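Local coordinates for protein peroxidase (Cellulomonas bogoriensis 69B4 = DSM 16987, PDB 6QZO) that binds heme b and probably acts as a DyP-type peroxidase, using hydrogen peroxide to oxidise its substrates, at residues Asp244-Ser247 with Arg248-Glu252; Pro285-Asp288 with Leu289-Ile293. All coordinates share one frame; numbering follows the deposited sequence.

Contact 1: residues Asp244-Ser247 with Arg248-Glu252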
loop_
_atom_site.group_PDB
_atom_site.type_symbol
_atom_site.label_atom_id
_atom_site.label_comp_id
_atom_site.label_asym_id
_atom_site.label_seq_id
_atom_site.Cartn_x
_atom_site.Cartn_y
_atom_site.Cartn_z
ATOM N N ASP A 244 9.992 19.553 8.505
ATOM C CA ASP A 244 9.383 19.776 9.846
ATOM C C ASP A 244 10.011 20.990 10.547
ATOM O O ASP A 244 9.356 21.530 11.453
ATOM C CB ASP A 244 9.474 18.511 10.698
ATOM C CG ASP A 244 8.460 17.468 10.308
ATOM O OD1 ASP A 244 7.649 17.755 9.386
ATOM O OD2 ASP A 244 8.495 16.377 10.925
ATOM N N GLU A 245 11.215 21.405 10.140
ATOM C CA GLU A 245 11.946 22.566 10.722
ATOM C C GLU A 245 11.357 23.890 10.215
ATOM O O GLU A 245 11.785 24.946 10.723
ATOM C CB GLU A 245 13.436 22.488 10.390
ATOM C CG GLU A 245 14.145 21.284 11.004
ATOM C CD GLU A 245 15.580 21.091 10.530
ATOM O OE1 GLU A 245 15.933 21.602 9.435
ATOM O OE2 GLU A 245 16.361 20.482 11.289
ATOM N N LEU A 246 10.468 23.870 9.217
ATOM C CA LEU A 246 9.892 25.115 8.610
ATOM C C LEU A 246 8.574 25.461 9.294
ATOM O O LEU A 246 7.736 24.571 9.464
ATOM C CB LEU A 246 9.628 24.949 7.113
ATOM C CG LEU A 246 10.822 24.701 6.195
ATOM C CD1 LEU A 246 10.384 24.750 4.742
ATOM C CD2 LEU A 246 11.950 25.683 6.438
ATOM N N SER A 247 8.388 26.733 9.642
ATOM C CA SER A 247 7.061 27.319 9.954
ATOM C C SER A 247 6.115 27.090 8.775
ATOM O O SER A 247 6.595 26.882 7.648
ATOM C CB SER A 247 7.181 28.787 10.228
ATOM O OG SER A 247 7.406 29.492 9.020
ATOM N N ARG A 248 4.819 27.155 9.048
ATOM C CA ARG A 248 3.730 27.194 8.037
ATOM C C ARG A 248 4.013 28.255 6.963
ATOM O O ARG A 248 3.825 27.948 5.765
ATOM C CB ARG A 248 2.419 27.527 8.751
ATOM C CG ARG A 248 1.170 27.080 8.016
ATOM C CD ARG A 248 0.647 25.762 8.565
ATOM N NE ARG A 248 -0.749 25.697 8.160
ATOM C CZ ARG A 248 -1.395 24.596 7.805
ATOM N NH1 ARG A 248 -0.821 23.402 7.871
ATOM N NH2 ARG A 248 -2.652 24.706 7.402
ATOM N N GLY A 249 4.414 29.461 7.379
ATOM C CA GLY A 249 4.666 30.610 6.482
ATOM C C GLY A 249 5.773 30.317 5.479
ATOM O O GLY A 249 5.620 30.677 4.287
ATOM N N ALA A 250 6.853 29.694 5.950
ATOM C CA ALA A 250 8.032 29.306 5.138
ATOM C C ALA A 250 7.653 28.185 4.161
ATOM O O ALA A 250 8.190 28.178 3.045
ATOM C CB ALA A 250 9.181 28.908 6.039
ATOM N N ARG A 251 6.765 27.271 4.562
ATOM C CA ARG A 251 6.302 26.153 3.694
ATOM C C ARG A 251 5.415 26.696 2.578
ATOM O O ARG A 251 5.496 26.189 1.449
ATOM C CB ARG A 251 5.492 25.130 4.478
ATOM C CG ARG A 251 6.307 24.263 5.423
ATOM C CD ARG A 251 5.396 23.298 6.158
ATOM N NE ARG A 251 6.165 22.303 6.893
ATOM C CZ ARG A 251 5.649 21.250 7.514
ATOM N NH1 ARG A 251 4.347 21.034 7.496
ATOM N NH2 ARG A 251 6.442 20.407 8.149
ATOM N N GLU A 252 4.573 27.665 2.903
ATOM C CA GLU A 252 3.657 28.311 1.935
ATOM C C GLU A 252 4.486 29.157 0.962
ATOM O O GLU A 252 4.218 29.092 -0.253
ATOM C CB GLU A 252 2.588 29.097 2.688
ATOM C CG GLU A 252 1.621 28.178 3.415
ATOM C CD GLU A 252 0.508 28.859 4.187
ATOM O OE1 GLU A 252 0.700 30.030 4.564
ATOM O OE2 GLU A 252 -0.548 28.225 4.392
#
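Ser247 and Ala250 form the polar join between the 244-247 loop and helix 248-255. Ser247 OG accepts from Ala250 N at 3.1 Å, with a nearly straight N-H...O angle of 161°; its chi1 of 74° sets OG between its own backbone N and carbonyl carbon, from where it meets the amide three residues ahead. One residue further on, Arg251 N donates to Ser247 O at 3.1 Å and starts the helical ladder, so side chain and carbonyl of one residue serve two successive amides.

The apolar part is small: Leu246 CB lies 4.1 Å from Ala250 CB and 3.8 Å from Arg251 CG.

Charge enters at the far end of Arg251, whose chain runs extended from CG to NE and places NH2 3.2 Å from Asp244 OD1. This salt bridge meets the guanidinium at its edge, the two planes turned 34° apart. NH2 also donates to Trp243 O, and Trp243 makes a cation-pi contact with the same guanidinium. Across the dimer interface, Lys164 and Arg160 of the second subunit pair with Asp244, while Glu89 of that subunit pairs with Arg251. Here a serine N-cap opens a helix while a neighbouring salt bridge joins a subunit-spanning charge network.

Contact 2: residues Pro285-Asp288 with Leu289-Ile293. With HEM (protoporphyrin IX containing Fe), chain I.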
loop_
_atom_site.group_PDB
_atom_site.type_symbol
_atom_site.label_atom_id
_atom_site.label_comp_id
_atom_site.label_asym_id
_atom_site.label_seq_id
_atom_site.Cartn_x
_atom_site.Cartn_y
_atom_site.Cartn_z
ATOM N N PRO A 285 8.320 40.681 -3.946
ATOM C CA PRO A 285 7.257 39.875 -4.557
ATOM C C PRO A 285 6.505 39.040 -3.511
ATOM O O PRO A 285 7.175 38.421 -2.696
ATOM C CB PRO A 285 8.001 38.945 -5.528
ATOM C CG PRO A 285 9.321 39.658 -5.792
ATOM C CD PRO A 285 9.652 40.410 -4.517
ATOM N N VAL A 286 5.164 39.024 -3.556
ATOM C CA VAL A 286 4.322 38.278 -2.571
ATOM C C VAL A 286 4.591 36.783 -2.758
ATOM O O VAL A 286 4.789 36.099 -1.759
ATOM C CB VAL A 286 2.821 38.593 -2.709
ATOM C CG1 VAL A 286 1.978 37.724 -1.792
ATOM C CG2 VAL A 286 2.522 40.051 -2.432
ATOM N N ILE A 287 4.580 36.315 -4.008
ATOM C CA ILE A 287 5.058 34.954 -4.381
ATOM C C ILE A 287 6.547 35.076 -4.685
ATOM O O ILE A 287 6.912 35.935 -5.536
ATOM C CB ILE A 287 4.255 34.385 -5.566
ATOM C CG1 ILE A 287 2.775 34.214 -5.192
ATOM C CG2 ILE A 287 4.870 33.078 -6.048
ATOM C CD1 ILE A 287 1.845 34.186 -6.355
ATOM N N ASP A 288 7.373 34.297 -3.978
ATOM C CA ASP A 288 8.853 34.408 -4.038
ATOM C C ASP A 288 9.316 34.216 -5.490
ATOM O O ASP A 288 8.639 33.475 -6.248
ATOM C CB ASP A 288 9.498 33.392 -3.094
ATOM C CG ASP A 288 10.932 33.719 -2.728
ATOM O OD1 ASP A 288 11.821 33.389 -3.530
ATOM O OD2 ASP A 288 11.145 34.333 -1.656
ATOM N N LEU A 289 10.439 34.836 -5.854
ATOM C CA LEU A 289 11.063 34.718 -7.203
ATOM C C LEU A 289 11.434 33.255 -7.470
ATOM O O LEU A 289 11.502 32.880 -8.648
ATOM C CB LEU A 289 12.303 35.622 -7.303
ATOM C CG LEU A 289 12.052 37.111 -7.539
ATOM C CD1 LEU A 289 13.371 37.867 -7.685
ATOM C CD2 LEU A 289 11.185 37.363 -8.769
ATOM N N GLU A 290 11.643 32.456 -6.418
ATOM C CA GLU A 290 12.111 31.046 -6.499
ATOM C C GLU A 290 11.046 30.090 -5.949
ATOM O O GLU A 290 11.364 28.921 -5.718
ATOM C CB GLU A 290 13.439 30.937 -5.751
ATOM C CG GLU A 290 14.571 31.612 -6.511
ATOM C CD GLU A 290 15.932 31.539 -5.859
ATOM O OE1 GLU A 290 15.995 31.192 -4.649
ATOM O OE2 GLU A 290 16.914 31.779 -6.578
ATOM N N ALA A 291 9.820 30.571 -5.773
ATOM C CA ALA A 291 8.638 29.776 -5.353
ATOM C C ALA A 291 8.337 28.741 -6.441
ATOM O O ALA A 291 8.460 29.091 -7.631
ATOM C CB ALA A 291 7.452 30.669 -5.118
ATOM N N HIS A 292 7.938 27.536 -6.039
ATOM C CA HIS A 292 7.754 26.369 -6.936
ATOM C C HIS A 292 6.863 26.759 -8.121
ATOM O O HIS A 292 7.210 26.420 -9.253
ATOM C CB HIS A 292 7.203 25.164 -6.150
ATOM C CG HIS A 292 7.082 23.907 -6.951
ATOM N ND1 HIS A 292 8.170 23.291 -7.531
ATOM C CD2 HIS A 292 6.003 23.142 -7.259
ATOM C CE1 HIS A 292 7.768 22.205 -8.174
ATOM N NE2 HIS A 292 6.431 22.081 -8.019
ATOM N N ILE A 293 5.734 27.413 -7.866
ATOM C CA ILE A 293 4.686 27.591 -8.914
ATOM C C ILE A 293 5.091 28.743 -9.839
ATOM O O ILE A 293 4.538 28.826 -10.949
ATOM C CB ILE A 293 3.286 27.798 -8.302
ATOM C CG1 ILE A 293 3.144 29.152 -7.603
ATOM C CG2 ILE A 293 2.937 26.634 -7.394
ATOM C CD1 ILE A 293 1.719 29.538 -7.331
HETATM C CHA HEM I . 2.625 22.695 -8.950
HETATM C CHB HEM I . 4.283 20.020 -5.309
HETATM C CHC HEM I . 7.794 18.331 -8.165
HETATM C CHD HEM I . 5.890 20.686 -11.916
HETATM C C1A HEM I . 2.801 22.133 -7.716
HETATM C C2A HEM I . 2.063 22.498 -6.552
HETATM C C3A HEM I . 2.546 21.751 -5.527
HETATM C C4A HEM I . 3.548 20.910 -6.058
HETATM C CMA HEM I . 2.100 21.777 -4.078
HETATM C CAA HEM I . 0.987 23.564 -6.448
HETATM C CBA HEM I . -0.424 23.044 -6.725
HETATM C CGA HEM I . -0.569 22.758 -8.185
HETATM O O1A HEM I . -0.325 21.581 -8.568
HETATM O O2A HEM I . -0.907 23.682 -8.978
HETATM C C1B HEM I . 5.392 19.341 -5.800
HETATM C C2B HEM I . 6.165 18.478 -4.978
HETATM C C3B HEM I . 7.174 17.992 -5.775
HETATM C C4B HEM I . 6.964 18.609 -7.091
HETATM C CMB HEM I . 5.898 18.154 -3.511
HETATM C CAB HEM I . 8.231 17.000 -5.496
HETATM C CBB HEM I . 8.244 16.212 -4.422
HETATM C C1C HEM I . 7.589 18.805 -9.440
HETATM C C2C HEM I . 8.411 18.504 -10.525
HETATM C C3C HEM I . 7.907 19.162 -11.622
HETATM C C4C HEM I . 6.729 19.883 -11.176
HETATM C CMC HEM I . 9.642 17.640 -10.564
HETATM C CAC HEM I . 8.640 18.963 -12.900
HETATM C CBC HEM I . 8.326 19.484 -14.055
HETATM C C1D HEM I . 4.827 21.437 -11.376
HETATM C C2D HEM I . 3.979 22.311 -12.207
HETATM C C3D HEM I . 3.085 22.886 -11.383
HETATM C C4D HEM I . 3.391 22.340 -10.050
HETATM C CMD HEM I . 4.058 22.601 -13.697
HETATM C CAD HEM I . 1.990 23.885 -11.775
HETATM C CBD HEM I . 2.516 25.333 -11.689
HETATM C CGD HEM I . 1.532 26.419 -12.110
HETATM O O1D HEM I . 1.336 26.668 -13.318
HETATM O O2D HEM I . 0.919 27.118 -11.254
HETATM N NA HEM I . 3.703 21.161 -7.396
HETATM N NB HEM I . 5.899 19.394 -7.032
HETATM N NC HEM I . 6.583 19.640 -9.828
HETATM N ND HEM I . 4.426 21.495 -10.098
HETATM FE FE HEM I . 5.139 20.553 -8.621
#
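Leu289 meets Pro285, which precedes the turn formed by Asp288 to Ala291: Leu289 CG lies 4.1 Å from Pro285 CG, the two side chains crossing at a slant.

Next, Glu290 gives its backbone N to Asp288 OD1 at 3.0 Å with an N-H...O angle of 159°. The carboxylate uses the anti lone pair, directed away from OD2. Asp288 carries CG anti to its own N (chi1 -161°), beside the carbonyl carbon, which sends OD1 forward to the amide two residues ahead and closes an Asx turn.

Ala291 then returns the chain on itself: its N donates to Asp288 O at 3.2 Å, approaching from above the carbonyl plane, and this bond closes a type I beta turn. Ala291 CB sits 3.7 Å from Ile287 CG2, a contact between two buried residues. Arg294 fastens the same corner from the following helix, through bonds to Ile287 O and Asp288 O.

His292 leaves the turn in the first position of helix 292-296, its CG anti to the backbone N (chi1 -176°), which carries the ring away from the turn to the heme, where His292 NE2 binds the iron at 2.1 Å. At the other side of the imidazole, ND1 is hydrogen-bonded to Asp350 OD2, a second-shell contact that should restrict rotation of the ring. Ile293 follows, with Ile293 CG2 packed 3.8 Å from heme CAA, the first carbon of a propionate.

An Asx turn combined with a type I beta turn thus leads directly into the proximal heme site, where a histidine is the axial ligand, as in other DyP-type peroxidases.

In the fold
In contact 1 a serine side chain caps helix 248-255; in contact 2 an aspartate shapes the turn before helix 292-296, the next helix in the chain, whose N-cap is Ala291. Contact 1 lies at the surface, facing the second subunit, and its chemistry is correspondingly rich in charge. Contact 2 is partly buried, untouched by another protein chain, and passes from a turn to metal coordination. The centres of contact 1 and contact 2 are about 14 Å apart, without direct touch; instead, helix 248-255 bridges them, since Ile255 packs on His292 and Ile293, and Thr254 and Ile255 share backbone hydrogen bonds with these residues. The helix opened at the dimer interface therefore backs the heme ligand at its other end.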